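Local coordinates for helix-turn-helix domain-containing protein (Shewanella amazonensis SB2B, PDB 3KE2) that is of unknown function but carries a winged helix-turn-helix domain and probably binds DNA, at residues L23-L28 with T43-R48; H34-L39 with D52-F57. All coordinates share one frame; numbering follows the deposited sequence. Where two conformers were deposited one is given.

Contact 1 (L23-L28 with T43-R48); sequences LYLAHL and TGMPRR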
loop_
_atom_site.group_PDB
_atom_site.type_symbol
_atom_site.label_atom_id
_atom_site.label_comp_id
_atom_site.label_asym_id
_atom_site.label_seq_id
_atom_site.Cartn_x
_atom_site.Cartn_y
_atom_site.Cartn_z
ATOM N N LEU A 23 -5.030 -5.057 -2.196
ATOM C CA LEU A 23 -5.128 -4.495 -3.559
ATOM C C LEU A 23 -5.935 -5.357 -4.496
ATOM O O LEU A 23 -6.626 -4.844 -5.391
ATOM C CB LEU A 23 -3.753 -4.238 -4.180
ATOM C CG LEU A 23 -3.089 -2.883 -3.976
ATOM C CD1 LEU A 23 -3.265 -2.347 -2.607
ATOM C CD2 LEU A 23 -1.605 -3.047 -4.326
ATOM N N TYR A 24 -5.837 -6.669 -4.293
ATOM C CA TYR A 24 -6.543 -7.635 -5.134
ATOM C C TYR A 24 -8.036 -7.545 -4.874
ATOM O O TYR A 24 -8.850 -7.528 -5.828
ATOM C CB TYR A 24 -6.039 -9.060 -4.896
ATOM C CG TYR A 24 -6.652 -10.056 -5.841
ATOM C CD1 TYR A 24 -6.291 -10.086 -7.181
ATOM C CD2 TYR A 24 -7.577 -10.972 -5.406
ATOM C CE1 TYR A 24 -6.866 -11.009 -8.073
ATOM C CE2 TYR A 24 -8.151 -11.887 -6.279
ATOM C CZ TYR A 24 -7.794 -11.901 -7.611
ATOM O OH TYR A 24 -8.372 -12.832 -8.462
ATOM N N LEU A 25 -8.410 -7.500 -3.597
ATOM C CA LEU A 25 -9.830 -7.381 -3.263
ATOM C C LEU A 25 -10.381 -6.082 -3.861
ATOM O O LEU A 25 -11.414 -6.072 -4.542
ATOM C CB LEU A 25 -10.050 -7.417 -1.766
ATOM C CG LEU A 25 -9.888 -8.759 -1.121
ATOM C CD1 LEU A 25 -10.205 -8.638 0.351
ATOM C CD2 LEU A 25 -10.833 -9.698 -1.801
ATOM N N ALA A 26 -9.646 -5.003 -3.648
ATOM C CA ALA A 26 -10.062 -3.721 -4.142
ATOM C C ALA A 26 -10.260 -3.780 -5.648
ATOM O O ALA A 26 -11.179 -3.166 -6.171
ATOM C CB ALA A 26 -9.033 -2.661 -3.772
ATOM N N HIS A 27 -9.393 -4.496 -6.351
ATOM C CA HIS A 27 -9.521 -4.631 -7.816
ATOM C C HIS A 27 -10.807 -5.392 -8.146
ATOM O O HIS A 27 -11.572 -4.961 -8.985
ATOM C CB HIS A 27 -8.262 -5.304 -8.393
ATOM C CG HIS A 27 -8.338 -5.667 -9.845
ATOM N ND1 HIS A 27 -7.952 -4.805 -10.855
ATOM C CD2 HIS A 27 -8.683 -6.831 -10.454
ATOM C CE1 HIS A 27 -8.087 -5.412 -12.024
ATOM N NE2 HIS A 27 -8.526 -6.643 -11.809
ATOM N N LEU A 28 -11.051 -6.506 -7.458
ATOM C CA LEU A 28 -12.255 -7.285 -7.688
ATOM C C LEU A 28 -13.519 -6.442 -7.473
ATOM O O LEU A 28 -14.402 -6.407 -8.325
ATOM C CB LEU A 28 -12.279 -8.485 -6.768
ATOM C CG LEU A 28 -11.287 -9.606 -7.063
ATOM C CD1 LEU A 28 -11.471 -10.665 -5.999
ATOM C CD2 LEU A 28 -11.457 -10.194 -8.474
ATOM N N THR A 43 -13.137 -16.295 -4.453
ATOM C CA THR A 43 -11.723 -16.356 -4.083
ATOM C C THR A 43 -11.361 -17.491 -3.174
ATOM O O THR A 43 -10.192 -17.834 -3.088
ATOM C CB THR A 43 -11.283 -15.073 -3.337
ATOM O OG1 THR A 43 -11.885 -15.042 -2.038
ATOM C CG2 THR A 43 -11.666 -13.823 -4.126
ATOM N N GLY A 44 -12.335 -18.058 -2.468
ATOM C CA GLY A 44 -12.036 -19.136 -1.546
ATOM C C GLY A 44 -11.616 -18.647 -0.158
ATOM O O GLY A 44 -11.633 -19.436 0.785
HETATM N N MSE A 45 -11.233 -17.373 0.005
HETATM C CA MSE A 45 -10.853 -16.827 1.316
HETATM C C MSE A 45 -12.079 -16.930 2.250
HETATM O O MSE A 45 -13.193 -16.631 1.826
HETATM C CB MSE A 45 -10.389 -15.351 1.214
HETATM C CG MSE A 45 -9.303 -15.019 0.155
HETATM SE SE MSE A 45 -8.745 -13.095 0.028
HETATM C CE MSE A 45 -7.813 -13.133 -1.710
ATOM N N PRO A 46 -11.888 -17.341 3.522
ATOM C CA PRO A 46 -13.073 -17.404 4.388
ATOM C C PRO A 46 -13.540 -16.012 4.768
ATOM O O PRO A 46 -12.770 -15.038 4.647
ATOM C CB PRO A 46 -12.572 -18.162 5.619
ATOM C CG PRO A 46 -11.141 -17.775 5.722
ATOM C CD PRO A 46 -10.647 -17.590 4.285
ATOM N N ARG A 47 -14.771 -15.943 5.266
ATOM C CA ARG A 47 -15.412 -14.676 5.641
ATOM C C ARG A 47 -14.639 -13.742 6.577
ATOM O O ARG A 47 -14.695 -12.526 6.389
ATOM C CB ARG A 47 -16.789 -14.971 6.212
ATOM C CG ARG A 47 -17.546 -13.747 6.629
ATOM C CD ARG A 47 -19.035 -14.021 6.625
ATOM N NE ARG A 47 -19.804 -12.855 7.073
ATOM C CZ ARG A 47 -21.106 -12.654 6.823
ATOM N NH1 ARG A 47 -21.801 -13.524 6.076
ATOM N NH2 ARG A 47 -21.707 -11.543 7.292
ATOM N N ARG A 48 -13.918 -14.287 7.563
ATOM C CA ARG A 48 -13.129 -13.457 8.482
ATOM C C ARG A 48 -11.931 -12.849 7.749
ATOM O O ARG A 48 -11.637 -11.677 7.936
ATOM C CB ARG A 48 -12.651 -14.234 9.729
ATOM C CG ARG A 48 -11.830 -13.380 10.745
#
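L25 and T43 mark the nearest backbone approach, their CA atoms 9.2 Å apart, where helix 14-31 runs past the turn of a helix-turn-helix unit. At that distance side chains alone bridge the gap, and no hydrogen bond crosses it. Helix 36-43 ends at T43; G44 then turns the chain with a positive phi of 86°, where a CB would press against the carbonyl O of T43, and P46 takes the N-cap position of helix 47-55. T43 closes an ST turn: OG1 accepts from M45 N at 3.2 Å and is also hydrogen-bonded to L39 O one helical turn back. With chi1 at 70°, OG1 lies between the backbone N and the carbonyl carbon, close to its own turn, while CG2 faces helix 14-31 and meets L28 CD1 at 3.7 Å. Replacing T43 with an alanine removes both branches, and M45 N would probably lose its acceptor while a gap opened beside L28 CD1. The selenomethionine M45 reaches the same helix with an extended chain, L50 of helix 47-55 lying against it. It has two modelled conformers, so its touches are less certain; in one of them, SE is 4.4 Å from L25 CD2, and CE approaches the Y24 ring obliquely, 4.3 Å from CD2. L28 CG lies over one face of that ring, 3.9 Å above its plane and offset toward the rim.

Contact 2 (H34-L39 with D52-F57); sequences HNLLSL and DAIASF. With NO3 (nitrate ion), chain D.
The two helices of the helix-turn-helix unit, 36-43 and 47-55, meet here through L36 and L39 on one side and I54 on the other. I54 carries its side of the contact on a single methyl group. Its CG1 is anti to the carbonyl carbon (chi1 -69°) and the chain beyond is extended, which sends CD1 across the gap to L36 CD2 at 3.8 Å, the two side chains crossing at a slant. L39 CD1 approaches the same methyl more loosely, 4.4 Å from I54 CD1. M29 of helix 14-31 and Y78 of strand 77-82 also pack on I54, placing this small apolar meeting point between the helical core and the wing strands of a winged-helix fold. Ahead of L36 the helix opens with a capping box. N35 OD1 accepts from S38 N at 3.0 Å, nearly in line with the C=O bond (170°), and S38 OG accepts in return from N35 N at 2.8 Å. The serine hydroxyl is gripped a second time by H34 ND1, 2.7 Å from OG, and L39 CD2 lies over one face of the imidazole. Further N-H groups of this first turn hold a nitrate, probably from the crystallisation liquor: L36 N bonds to its O1 at 3.0 Å, and L37 N to its O3 at 2.9 Å along a nearly straight path (168°). The positive end of the helix would be expected to favour an anion here. At the far end of the other helix, A53 O accepts two bonds from S56, one from its backbone N and one from OG at 2.9 Å, both arriving from the same face of the carbonyl plane.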
loop_
_atom_site.group_PDB
_atom_site.type_symbol
_atom_site.label_atom_id
_atom_site.label_comp_id
_atom_site.label_asym_id
_atom_site.label_seq_id
_atom_site.Cartn_x
_atom_site.Cartn_y
_atom_site.Cartn_z
ATOM N N HIS A 34 -19.694 -6.823 -5.645
ATOM C CA HIS A 34 -19.457 -7.906 -4.742
ATOM C C HIS A 34 -19.815 -7.591 -3.334
ATOM O O HIS A 34 -19.804 -6.421 -2.930
ATOM C CB HIS A 34 -17.966 -8.232 -4.650
ATOM C CG HIS A 34 -17.452 -9.063 -5.763
ATOM N ND1 HIS A 34 -17.654 -10.418 -5.819
ATOM C CD2 HIS A 34 -16.689 -8.749 -6.834
ATOM C CE1 HIS A 34 -17.072 -10.900 -6.900
ATOM N NE2 HIS A 34 -16.476 -9.907 -7.534
ATOM N N ASN A 35 -20.091 -8.667 -2.588
ATOM C CA ASN A 35 -20.275 -8.608 -1.149
ATOM C C ASN A 35 -19.440 -9.757 -0.535
ATOM O O ASN A 35 -18.713 -10.437 -1.239
ATOM C CB ASN A 35 -21.750 -8.592 -0.732
ATOM C CG ASN A 35 -22.516 -9.789 -1.185
ATOM O OD1 ASN A 35 -21.972 -10.841 -1.470
ATOM N ND2 ASN A 35 -23.821 -9.632 -1.221
ATOM N N LEU A 36 -19.514 -9.948 0.770
ATOM C CA LEU A 36 -18.698 -10.967 1.418
ATOM C C LEU A 36 -18.983 -12.354 0.856
ATOM O O LEU A 36 -18.074 -13.105 0.541
ATOM C CB LEU A 36 -18.919 -10.931 2.928
ATOM C CG LEU A 36 -18.415 -9.682 3.646
ATOM C CD1 LEU A 36 -18.734 -9.787 5.113
ATOM C CD2 LEU A 36 -16.895 -9.470 3.456
ATOM N N LEU A 37 -20.250 -12.663 0.703
ATOM C CA LEU A 37 -20.653 -13.950 0.188
ATOM C C LEU A 37 -20.147 -14.176 -1.245
ATOM O O LEU A 37 -19.667 -15.262 -1.565
ATOM C CB LEU A 37 -22.174 -14.073 0.231
ATOM C CG LEU A 37 -22.671 -15.487 -0.066
ATOM C CD1 LEU A 37 -21.874 -16.545 0.793
ATOM C CD2 LEU A 37 -24.203 -15.596 0.116
ATOM N N SER A 38 -20.227 -13.156 -2.101
ATOM C CA SER A 38 -19.752 -13.328 -3.482
ATOM C C SER A 38 -18.228 -13.426 -3.484
ATOM O O SER A 38 -17.672 -14.293 -4.150
ATOM C CB SER A 38 -20.253 -12.224 -4.444
ATOM O OG SER A 38 -19.744 -10.948 -4.125
ATOM N N LEU A 39 -17.562 -12.565 -2.723
ATOM C CA LEU A 39 -16.112 -12.638 -2.644
ATOM C C LEU A 39 -15.636 -14.023 -2.127
ATOM O O LEU A 39 -14.646 -14.560 -2.603
ATOM C CB LEU A 39 -15.552 -11.501 -1.780
ATOM C CG LEU A 39 -15.628 -10.110 -2.434
ATOM C CD1 LEU A 39 -15.402 -8.988 -1.430
ATOM C CD2 LEU A 39 -14.641 -10.006 -3.592
ATOM N N ASP A 52 -11.614 -8.794 7.780
ATOM C CA ASP A 52 -10.370 -8.214 8.308
ATOM C C ASP A 52 -9.585 -7.489 7.242
ATOM O O ASP A 52 -8.986 -6.463 7.521
ATOM C CB ASP A 52 -9.450 -9.275 8.970
ATOM C CG ASP A 52 -10.031 -9.878 10.269
ATOM O OD1 ASP A 52 -11.220 -9.684 10.605
ATOM O OD2 ASP A 52 -9.275 -10.590 10.954
ATOM N N ALA A 53 -9.548 -8.025 6.030
ATOM C CA ALA A 53 -8.799 -7.354 4.958
ATOM C C ALA A 53 -9.486 -6.042 4.644
ATOM O O ALA A 53 -8.859 -4.981 4.634
ATOM C CB ALA A 53 -8.720 -8.207 3.736
ATOM N N ILE A 54 -10.796 -6.123 4.437
ATOM C CA ILE A 54 -11.614 -4.949 4.141
ATOM C C ILE A 54 -11.526 -3.960 5.293
ATOM O O ILE A 54 -11.405 -2.748 5.083
ATOM C CB ILE A 54 -13.061 -5.342 3.878
ATOM C CG1 ILE A 54 -13.138 -6.110 2.563
ATOM C CG2 ILE A 54 -13.930 -4.133 3.788
ATOM C CD1 ILE A 54 -14.493 -6.750 2.305
ATOM N N ALA A 55 -11.536 -4.474 6.511
ATOM C CA ALA A 55 -11.443 -3.602 7.669
ATOM C C ALA A 55 -10.182 -2.771 7.628
ATOM O O ALA A 55 -10.194 -1.649 8.092
ATOM C CB ALA A 55 -11.496 -4.410 8.980
ATOM N N SER A 56 -9.104 -3.302 7.062
ATOM C CA SER A 56 -7.838 -2.571 7.042
ATOM C C SER A 56 -7.546 -1.756 5.747
ATOM O O SER A 56 -6.450 -1.250 5.580
ATOM C CB SER A 56 -6.672 -3.543 7.355
ATOM O OG SER A 56 -6.571 -4.552 6.356
ATOM N N PHE A 57 -8.503 -1.611 4.844
ATOM C CA PHE A 57 -8.257 -0.786 3.649
ATOM C C PHE A 57 -7.900 0.636 4.067
ATOM O O PHE A 57 -7.050 1.281 3.457
ATOM C CB PHE A 57 -9.477 -0.753 2.718
ATOM C CG PHE A 57 -9.620 -1.948 1.803
ATOM C CD1 PHE A 57 -9.093 -3.178 2.119
ATOM C CD2 PHE A 57 -10.451 -1.858 0.686
ATOM C CE1 PHE A 57 -9.278 -4.264 1.276
ATOM C CE2 PHE A 57 -10.671 -2.965 -0.150
ATOM C CZ PHE A 57 -10.086 -4.153 0.147
HETATM N N NO3 D . -22.485 -9.966 2.667
HETATM O O1 NO3 D . -21.483 -9.012 2.773
HETATM O O2 NO3 D . -23.595 -9.894 3.509
HETATM O O3 NO3 D . -22.356 -10.970 1.709
#

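In the fold
Contacts 1 and 2 show how a small three-helix core closes on itself: their segments alternate along the chain, and their centres lie about 6 Å apart. Contact 1 sets helix 14-31 against the turn, whereas contact 2 joins the two helices that the turn connects. L25 links them directly, with CD1 3.7 Å from A53 CB, and its CB 3.8 Å from F57 CZ. On another flank R47 NE packs 3.8 Å from L36 CD1, near the helix start that holds the nitrate. Helix 47-55, which takes part in both contacts, occupies the place of the recognition helix in this motif, consistent with DNA binding as in related families.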